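Local coordinates for protein Nsp15 (Middle East respiratory syndrome-related coronavirus, PDB 5YVD) that cleaves RNA internally as a viral endoribonuclease, probably with specificity for uridylates, and assembles into a hexamer, at residues G244-I249 with V288-D293; I324-W329 with Q336-R341. One frame throughout, in Å; residues are numbered along the deposited sequence.

Contact 1: residues G244-I249 with V288-D293; sequences GLHLLI and VCSVID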
ATOM      1  N   GLY A 244      11.535  15.700 -38.643  1.00 36.59           N
ATOM      2  CA  GLY A 244      10.198  16.236 -38.812  1.00 36.83           C
ATOM      3  C   GLY A 244       9.095  15.427 -38.147  1.00 38.56           C
ATOM      4  O   GLY A 244       9.208  15.033 -36.974  1.00 38.12           O
ATOM      5  N   LEU A 245       8.033  15.193 -38.924  1.00 39.24           N
ATOM      6  CA  LEU A 245       6.840  14.475 -38.497  1.00 39.20           C
ATOM      7  C   LEU A 245       6.101  15.224 -37.372  1.00 42.54           C
ATOM      8  O   LEU A 245       5.959  14.718 -36.273  1.00 45.93           O
ATOM      9  CB  LEU A 245       7.187  13.036 -38.105  1.00 36.14           C
ATOM     10  CG  LEU A 245       6.013  12.045 -38.083  1.00 37.77           C
ATOM     11  CD1 LEU A 245       5.527  11.635 -39.481  1.00 36.03           C
ATOM     12  CD2 LEU A 245       6.375  10.799 -37.280  1.00 39.48           C
ATOM     13  N   HIS A 246       5.614  16.425 -37.665  1.00 43.01           N
ATOM     14  CA  HIS A 246       4.993  17.262 -36.645  1.00 43.95           C
ATOM     15  C   HIS A 246       3.462  17.371 -36.786  1.00 45.18           C
ATOM     16  O   HIS A 246       2.803  18.070 -36.005  1.00 42.06           O
ATOM     17  CB  HIS A 246       5.673  18.635 -36.631  1.00 44.71           C
ATOM     18  CG  HIS A 246       7.135  18.569 -36.281  1.00 46.63           C
ATOM     19  ND1 HIS A 246       7.586  18.234 -35.020  1.00 46.65           N
ATOM     20  CD2 HIS A 246       8.242  18.753 -37.037  1.00 46.51           C
ATOM     21  CE1 HIS A 246       8.907  18.220 -35.015  1.00 47.42           C
ATOM     22  NE2 HIS A 246       9.331  18.536 -36.226  1.00 48.05           N
ATOM     23  N   LEU A 247       2.888  16.644 -37.743  1.00 44.58           N
ATOM     24  CA  LEU A 247       1.456  16.748 -37.985  1.00 44.10           C
ATOM     25  C   LEU A 247       0.848  15.374 -37.841  1.00 39.68           C
ATOM     26  O   LEU A 247       1.406  14.413 -38.337  1.00 41.33           O
ATOM     27  CB  LEU A 247       1.184  17.342 -39.365  1.00 45.83           C
ATOM     28  CG  LEU A 247      -0.268  17.781 -39.573  1.00 51.98           C
ATOM     29  CD1 LEU A 247      -0.532  19.080 -38.830  1.00 53.56           C
ATOM     30  CD2 LEU A 247      -0.625  17.930 -41.052  1.00 54.48           C
ATOM     31  N   LEU A 248      -0.292  15.278 -37.163  1.00 38.41           N
ATOM     32  CA  LEU A 248      -0.779  13.979 -36.718  1.00 39.27           C
ATOM     33  C   LEU A 248      -1.155  13.078 -37.882  1.00 40.12           C
ATOM     34  O   LEU A 248      -0.889  11.869 -37.852  1.00 41.68           O
ATOM     35  CB  LEU A 248      -1.952  14.082 -35.753  1.00 40.32           C
ATOM     36  CG  LEU A 248      -2.472  12.691 -35.302  1.00 45.48           C
ATOM     37  CD1 LEU A 248      -1.465  11.976 -34.401  1.00 44.96           C
ATOM     38  CD2 LEU A 248      -3.828  12.753 -34.601  1.00 46.49           C
ATOM     39  N   ILE A 249      -1.773  13.641 -38.908  1.00 40.44           N
ATOM     40  CA  ILE A 249      -2.169  12.826 -40.052  1.00 38.47           C
ATOM     41  C   ILE A 249      -0.939  12.107 -40.662  1.00 37.23           C
ATOM     42  O   ILE A 249      -1.029  10.952 -41.091  1.00 36.89           O
ATOM     43  CB  ILE A 249      -2.950  13.657 -41.091  1.00 39.36           C
ATOM     44  CG1 ILE A 249      -3.497  12.757 -42.218  1.00 40.30           C
ATOM     45  CG2 ILE A 249      -2.078  14.774 -41.652  1.00 39.87           C
ATOM     46  CD1 ILE A 249      -4.476  13.465 -43.139  1.00 40.87           C
ATOM     47  N   VAL A 288      11.668  13.710 -28.323  1.00 39.68           N
ATOM     48  CA  VAL A 288      10.603  14.723 -28.226  1.00 39.63           C
ATOM     49  C   VAL A 288      10.161  15.189 -29.594  1.00 40.77           C
ATOM     50  O   VAL A 288      10.719  16.144 -30.134  1.00 40.63           O
ATOM     51  CB  VAL A 288      11.019  15.979 -27.424  1.00 38.81           C
ATOM     52  CG1 VAL A 288       9.785  16.817 -27.068  1.00 38.77           C
ATOM     53  CG2 VAL A 288      11.793  15.603 -26.176  1.00 38.05           C
ATOM     54  N   CYS A 289       9.132  14.533 -30.128  1.00 42.48           N
ATOM     55  CA  CYS A 289       8.577  14.887 -31.415  1.00 43.83           C
ATOM     56  C   CYS A 289       7.241  15.514 -31.133  1.00 45.66           C
ATOM     57  O   CYS A 289       6.287  14.819 -30.781  1.00 53.49           O
ATOM     58  CB  CYS A 289       8.403  13.644 -32.297  1.00 45.74           C
ATOM     59  SG  CYS A 289       7.772  14.027 -33.965  1.00 50.44           S
ATOM     60  N   SER A 290       7.174  16.832 -31.267  1.00 42.73           N
ATOM     61  CA  SER A 290       5.963  17.576 -30.983  1.00 38.84           C
ATOM     62  C   SER A 290       4.964  17.457 -32.144  1.00 37.80           C
ATOM     63  O   SER A 290       5.322  17.585 -33.318  1.00 35.74           O
ATOM     64  CB  SER A 290       6.321  19.033 -30.691  1.00 41.58           C
ATOM     65  OG  SER A 290       7.455  19.449 -31.443  1.00 47.92           O
ATOM     66  N   VAL A 291       3.700  17.221 -31.817  1.00 37.78           N
ATOM     67  CA  VAL A 291       2.714  16.904 -32.841  1.00 37.24           C
ATOM     68  C   VAL A 291       1.394  17.617 -32.619  1.00 37.02           C
ATOM     69  O   VAL A 291       0.843  17.589 -31.524  1.00 36.23           O
ATOM     70  CB  VAL A 291       2.462  15.383 -32.889  1.00 37.35           C
ATOM     71  CG1 VAL A 291       1.425  15.045 -33.954  1.00 40.57           C
ATOM     72  CG2 VAL A 291       3.765  14.642 -33.143  1.00 34.87           C
ATOM     73  N   ILE A 292       0.881  18.228 -33.683  1.00 39.60           N
ATOM     74  CA  ILE A 292      -0.441  18.859 -33.679  1.00 41.68           C
ATOM     75  C   ILE A 292      -1.333  18.146 -34.683  1.00 38.44           C
ATOM     76  O   ILE A 292      -0.887  17.787 -35.769  1.00 37.40           O
ATOM     77  CB  ILE A 292      -0.374  20.322 -34.122  1.00 47.55           C
ATOM     78  CG1 ILE A 292       0.864  20.998 -33.565  1.00 60.02           C
ATOM     79  CG2 ILE A 292      -1.602  21.085 -33.672  1.00 46.34           C
ATOM     80  CD1 ILE A 292       0.833  21.172 -32.050  1.00 67.89           C
ATOM     81  N   ASP A 293      -2.592  17.969 -34.326  1.00 36.68           N
ATOM     82  CA  ASP A 293      -3.579  17.389 -35.220  1.00 37.99           C
ATOM     83  C   ASP A 293      -4.438  18.500 -35.812  1.00 38.18           C
ATOM     84  O   ASP A 293      -5.561  18.732 -35.382  1.00 39.06           O
ATOM     85  CB  ASP A 293      -4.439  16.384 -34.455  1.00 37.91           C
ATOM     86  CG  ASP A 293      -5.569  15.837 -35.279  1.00 39.13           C
ATOM     87  OD1 ASP A 293      -6.542  15.359 -34.684  1.00 39.76           O
ATOM     88  OD2 ASP A 293      -5.493  15.861 -36.519  1.00 42.29           O
TER
HETATM   89  O   HOH W   1      -3.342  16.072 -38.342  1.00 38.53           O
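Cys289 meets the backbone of Gly244 and Leu245 with its sulfur. SG stands anti to the backbone N (chi1 -178°) and lies near the carbonyl oxygens of both residues, as well as obliquely to the ring of His246. At Ser290 the backbone takes over: His246 ND1 donates to Ser290 O over 2.9 Å. The acceptor lies in the imidazole plane, and the N-H arrives on a lone pair in the carbonyl plane. The backbones meet in a single bridge, Leu247 with Ile292. Val291 sets CG1 against the start of helix 248-255, 3.9 Å from Leu248 CB, while its CG2 turns to Leu245 O. Ile292 uses both of its backbone polar groups: its N donates to His246 O (3.0 Å), and its O accepts from Leu248 N (2.9 Å), a donor that sits well above the carbonyl plane. Leu247, between these two bonds, is the N-cap residue of the helix. Asp293 closes the row. Leu248 CD2 packs 3.6 Å from Asp293 CG, the two side chains crossing obliquely. Asp293 OD2 pairs with Arg195 in a salt bridge and also reaches Ile249 N through a water, so that a carboxylate sits by the helix N terminus, where the dipole would probably favour it. For His246, the ND1 bond fixes the ring's rotation in this buried part of the EndoU domain and commits that nitrogen to the strand, presenting NE2 to a bound glycerol, probably from the crystallisation liquor, a setting consistent with the active-site pocket of EndoU nucleases.

Contact 2: residues I324-W329 with Q336-R341; sequences IEFMLW and QTFYPR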
ATOM      1  N   ILE A 324      -0.702  29.808 -30.410  1.00 47.06           N
ATOM      2  CA  ILE A 324       0.307  28.731 -30.557  1.00 46.75           C
ATOM      3  C   ILE A 324       1.475  29.145 -31.450  1.00 45.89           C
ATOM      4  O   ILE A 324       1.276  29.668 -32.550  1.00 50.01           O
ATOM      5  CB  ILE A 324      -0.295  27.422 -31.130  1.00 51.95           C
ATOM      6  CG1 ILE A 324      -1.463  26.933 -30.250  1.00 53.70           C
ATOM      7  CG2 ILE A 324       0.778  26.324 -31.248  1.00 49.79           C
ATOM      8  CD1 ILE A 324      -1.053  26.403 -28.888  1.00 52.06           C
ATOM      9  N   GLU A 325       2.689  28.864 -30.984  1.00 45.35           N
ATOM     10  CA  GLU A 325       3.891  29.318 -31.641  1.00 47.67           C
ATOM     11  C   GLU A 325       4.604  28.178 -32.302  1.00 50.34           C
ATOM     12  O   GLU A 325       4.680  27.079 -31.756  1.00 54.22           O
ATOM     13  CB  GLU A 325       4.827  29.971 -30.641  1.00 51.24           C
ATOM     14  CG  GLU A 325       4.236  31.226 -30.026  1.00 58.21           C
ATOM     15  CD  GLU A 325       5.219  31.976 -29.155  1.00 59.64           C
ATOM     16  OE1 GLU A 325       6.363  31.491 -28.953  1.00 52.32           O
ATOM     17  OE2 GLU A 325       4.824  33.061 -28.683  1.00 64.63           O
ATOM     18  N   PHE A 326       5.142  28.458 -33.481  1.00 49.64           N
ATOM     19  CA  PHE A 326       5.952  27.513 -34.204  1.00 46.83           C
ATOM     20  C   PHE A 326       7.226  28.201 -34.568  1.00 50.57           C
ATOM     21  O   PHE A 326       7.235  29.417 -34.753  1.00 49.69           O
ATOM     22  CB  PHE A 326       5.301  27.155 -35.525  1.00 46.72           C
ATOM     23  CG  PHE A 326       3.942  26.549 -35.401  1.00 44.76           C
ATOM     24  CD1 PHE A 326       2.842  27.333 -35.090  1.00 45.09           C
ATOM     25  CD2 PHE A 326       3.751  25.192 -35.650  1.00 43.51           C
ATOM     26  CE1 PHE A 326       1.581  26.765 -35.001  1.00 45.69           C
ATOM     27  CE2 PHE A 326       2.494  24.622 -35.556  1.00 42.61           C
ATOM     28  CZ  PHE A 326       1.408  25.405 -35.230  1.00 43.01           C
ATOM     29  N   MET A 327       8.288  27.422 -34.725  1.00 51.85           N
ATOM     30  CA  MET A 327       9.457  27.912 -35.424  1.00 54.33           C
ATOM     31  C   MET A 327       9.309  27.565 -36.904  1.00 54.07           C
ATOM     32  O   MET A 327       8.776  26.503 -37.246  1.00 47.93           O
ATOM     33  CB  MET A 327      10.709  27.287 -34.844  1.00 59.86           C
ATOM     34  CG  MET A 327      10.982  27.724 -33.409  1.00 64.08           C
ATOM     35  SD  MET A 327      11.212  29.503 -33.259  1.00 68.03           S
ATOM     36  CE  MET A 327      12.565  29.795 -34.399  1.00 65.59           C
ATOM     37  N   LEU A 328       9.732  28.495 -37.767  1.00 53.06           N
ATOM     38  CA  LEU A 328       9.849  28.258 -39.200  1.00 51.91           C
ATOM     39  C   LEU A 328      11.249  28.613 -39.674  1.00 54.92           C
ATOM     40  O   LEU A 328      11.633  29.783 -39.660  1.00 61.04           O
ATOM     41  CB  LEU A 328       8.832  29.072 -39.999  1.00 51.30           C
ATOM     42  CG  LEU A 328       8.909  28.886 -41.535  1.00 53.93           C
ATOM     43  CD1 LEU A 328       8.662  27.436 -41.973  1.00 51.95           C
ATOM     44  CD2 LEU A 328       7.958  29.822 -42.288  1.00 53.21           C
ATOM     45  N   TRP A 329      11.994  27.601 -40.111  1.00 57.16           N
ATOM     46  CA  TRP A 329      13.331  27.792 -40.654  1.00 62.02           C
ATOM     47  C   TRP A 329      13.299  27.688 -42.170  1.00 61.69           C
ATOM     48  O   TRP A 329      12.712  26.743 -42.699  1.00 60.90           O
ATOM     49  CB  TRP A 329      14.268  26.740 -40.075  1.00 66.01           C
ATOM     50  CG  TRP A 329      14.461  26.893 -38.588  1.00 71.94           C
ATOM     51  CD1 TRP A 329      13.587  26.521 -37.589  1.00 71.49           C
ATOM     52  CD2 TRP A 329      15.593  27.473 -37.938  1.00 75.45           C
ATOM     53  NE1 TRP A 329      14.120  26.832 -36.361  1.00 73.00           N
ATOM     54  CE2 TRP A 329      15.349  27.419 -36.546  1.00 79.39           C
ATOM     55  CE3 TRP A 329      16.792  28.034 -38.394  1.00 74.76           C
ATOM     56  CZ2 TRP A 329      16.269  27.904 -35.609  1.00 81.14           C
ATOM     57  CZ3 TRP A 329      17.705  28.510 -37.464  1.00 77.84           C
ATOM     58  CH2 TRP A 329      17.439  28.443 -36.088  1.00 79.98           C
ATOM     59  N   GLN A 336      12.930  24.703 -44.623  1.00 52.25           N
ATOM     60  CA  GLN A 336      13.777  23.598 -44.191  1.00 57.50           C
ATOM     61  C   GLN A 336      12.914  22.761 -43.268  1.00 55.54           C
ATOM     62  O   GLN A 336      12.691  21.592 -43.542  1.00 52.81           O
ATOM     63  CB  GLN A 336      15.032  24.059 -43.437  1.00 64.60           C
ATOM     64  CG  GLN A 336      15.963  25.015 -44.173  1.00 72.13           C
ATOM     65  CD  GLN A 336      16.950  25.680 -43.211  1.00 83.68           C
ATOM     66  OE1 GLN A 336      17.120  26.905 -43.211  1.00 91.69           O
ATOM     67  NE2 GLN A 336      17.574  24.872 -42.360  1.00 78.33           N
ATOM     68  N   THR A 337      12.440  23.381 -42.180  1.00 53.74           N
ATOM     69  CA  THR A 337      11.574  22.737 -41.200  1.00 54.16           C
ATOM     70  C   THR A 337      10.555  23.724 -40.573  1.00 52.63           C
ATOM     71  O   THR A 337      10.710  24.939 -40.678  1.00 43.72           O
ATOM     72  CB  THR A 337      12.386  22.013 -40.090  1.00 55.98           C
ATOM     73  OG1 THR A 337      11.489  21.314 -39.199  1.00 61.57           O
ATOM     74  CG2 THR A 337      13.217  22.989 -39.297  1.00 57.08           C
ATOM     75  N   PHE A 338       9.519  23.157 -39.938  1.00 52.98           N
ATOM     76  CA  PHE A 338       8.447  23.903 -39.275  1.00 49.90           C
ATOM     77  C   PHE A 338       7.843  23.040 -38.176  1.00 52.46           C
ATOM     78  O   PHE A 338       7.353  21.937 -38.442  1.00 46.60           O
ATOM     79  CB  PHE A 338       7.369  24.233 -40.280  1.00 49.60           C
ATOM     80  CG  PHE A 338       6.235  25.033 -39.727  1.00 47.93           C
ATOM     81  CD1 PHE A 338       5.033  24.442 -39.436  1.00 51.31           C
ATOM     82  CD2 PHE A 338       6.351  26.389 -39.558  1.00 50.92           C
ATOM     83  CE1 PHE A 338       3.965  25.183 -38.962  1.00 50.00           C
ATOM     84  CE2 PHE A 338       5.294  27.144 -39.085  1.00 50.56           C
ATOM     85  CZ  PHE A 338       4.096  26.538 -38.785  1.00 47.23           C
ATOM     86  N   TYR A 339       7.898  23.530 -36.938  1.00 53.18           N
ATOM     87  CA  TYR A 339       7.460  22.748 -35.783  1.00 49.31           C
ATOM     88  C   TYR A 339       6.938  23.647 -34.693  1.00 47.46           C
ATOM     89  O   TYR A 339       7.327  24.810 -34.631  1.00 45.78           O
ATOM     90  CB  TYR A 339       8.619  21.901 -35.226  1.00 49.31           C
ATOM     91  CG  TYR A 339       9.826  22.691 -34.779  1.00 48.01           C
ATOM     92  CD1 TYR A 339      10.073  22.917 -33.432  1.00 49.35           C
ATOM     93  CD2 TYR A 339      10.711  23.228 -35.706  1.00 51.25           C
ATOM     94  CE1 TYR A 339      11.164  23.651 -33.015  1.00 46.67           C
ATOM     95  CE2 TYR A 339      11.811  23.957 -35.304  1.00 51.11           C
ATOM     96  CZ  TYR A 339      12.034  24.159 -33.957  1.00 51.23           C
ATOM     97  OH  TYR A 339      13.140  24.885 -33.558  1.00 59.29           O
ATOM     98  N   PRO A 340       6.088  23.101 -33.803  1.00 50.50           N
ATOM     99  CA  PRO A 340       5.632  23.827 -32.620  1.00 51.08           C
ATOM    100  C   PRO A 340       6.736  23.970 -31.581  1.00 54.16           C
ATOM    101  O   PRO A 340       7.735  23.282 -31.656  1.00 53.46           O
ATOM    102  CB  PRO A 340       4.512  22.941 -32.066  1.00 51.44           C
ATOM    103  CG  PRO A 340       4.200  21.951 -33.140  1.00 51.45           C
ATOM    104  CD  PRO A 340       5.499  21.754 -33.851  1.00 50.90           C
ATOM    105  N   ARG A 341       6.549  24.863 -30.619  1.00 59.86           N
ATOM    106  CA  ARG A 341       7.455  24.953 -29.484  1.00 61.26           C
ATOM    107  C   ARG A 341       6.657  24.872 -28.213  1.00 61.64           C
ATOM    108  O   ARG A 341       7.233  24.635 -27.164  1.00 75.12           O
ATOM    109  CB  ARG A 341       8.273  26.234 -29.523  1.00 64.13           C
ATOM    110  CG  ARG A 341       7.726  27.310 -30.450  1.00 66.69           C
ATOM    111  CD  ARG A 341       8.442  28.636 -30.260  1.00 74.15           C
ATOM    112  NE  ARG A 341       9.876  28.459 -30.035  1.00 84.67           N
ATOM    113  CZ  ARG A 341      10.711  29.421 -29.627  1.00 91.91           C
ATOM    114  NH1 ARG A 341      10.279  30.673 -29.417  1.00 89.56           N
ATOM    115  NH2 ARG A 341      12.001  29.127 -29.443  1.00 88.31           N
TER
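Trp329 O is gripped by two consecutive amides, Gln336 N at 2.8 Å and Thr337 N through a weak 3.4 Å bond. Both residues facing Trp329 form a classic beta bulge in the hairpin of strands 322-331 and 334-340, part of an antiparallel sheet in the EndoU domain. Trp329 N returns a bond to Thr337 O within the bulge; beyond it Met327 and Tyr339 exchange a reciprocal pair, and Arg341 N reaches Glu325 O. Leu328 and Phe338 share one face of the sheet, with Leu328 CD1 3.5 Å from Phe338 CD2. Phe338 CZ also lies over a face of the Phe326 ring. These two rings are almost parallel (9°) but slid apart, their centroids 4.7 Å from each other, and they barely overlap. Pro340 CG rests 4.0 Å from Phe326 CE2 and packs on Ile292 as well. Met327, Tyr339, Trp329 and Thr337 line the other face. Tyr339 CG sits between the backbone N and the carbonyl carbon (chi1 59°). Its side chain and that of Met327 run side by side, with Met327 CB in a CH-pi contact over the ring face, 3.9 Å from the centroid. Trp329 meets the same tyrosine rim to rim, while Thr337 OG1 bonds a glycerol. Glu325 OE2 holds Lys316 in a salt bridge. Glu325 OE1 lies at the edge of the Arg341 guanidinium, the carboxylate and guanidinium planes nearly coplanar, but beyond salt-bridge distance, whereas Met327 SD sits over the centre of that group, 3.6 Å above its plane.

In the fold
Residues 244-249 lead into helix 248-255. The chain then runs from that helix through strands 260-263 and 273-279 to strand 285-291, where contact 1 closes a long loop, with 38 residues between its segments. Helix 296-304 and strand 312-319 follow, and contact 2 closes the short hairpin at the C-terminal end. The two loops stand in series, neither enclosing nor crossing the other. They nevertheless touch: Ile292 CG1 packs 3.5 Å from Pro340 CG, and the His246 ring lies against Tyr339 CB and Phe338 O. Strand 334-340, of the C-terminal sheet, thereby packs against the end of strand 285-291 of the other. A glycerol lies where the contacts meet, hydrogen-bonded to both His246 NE2 and Thr337 OG1.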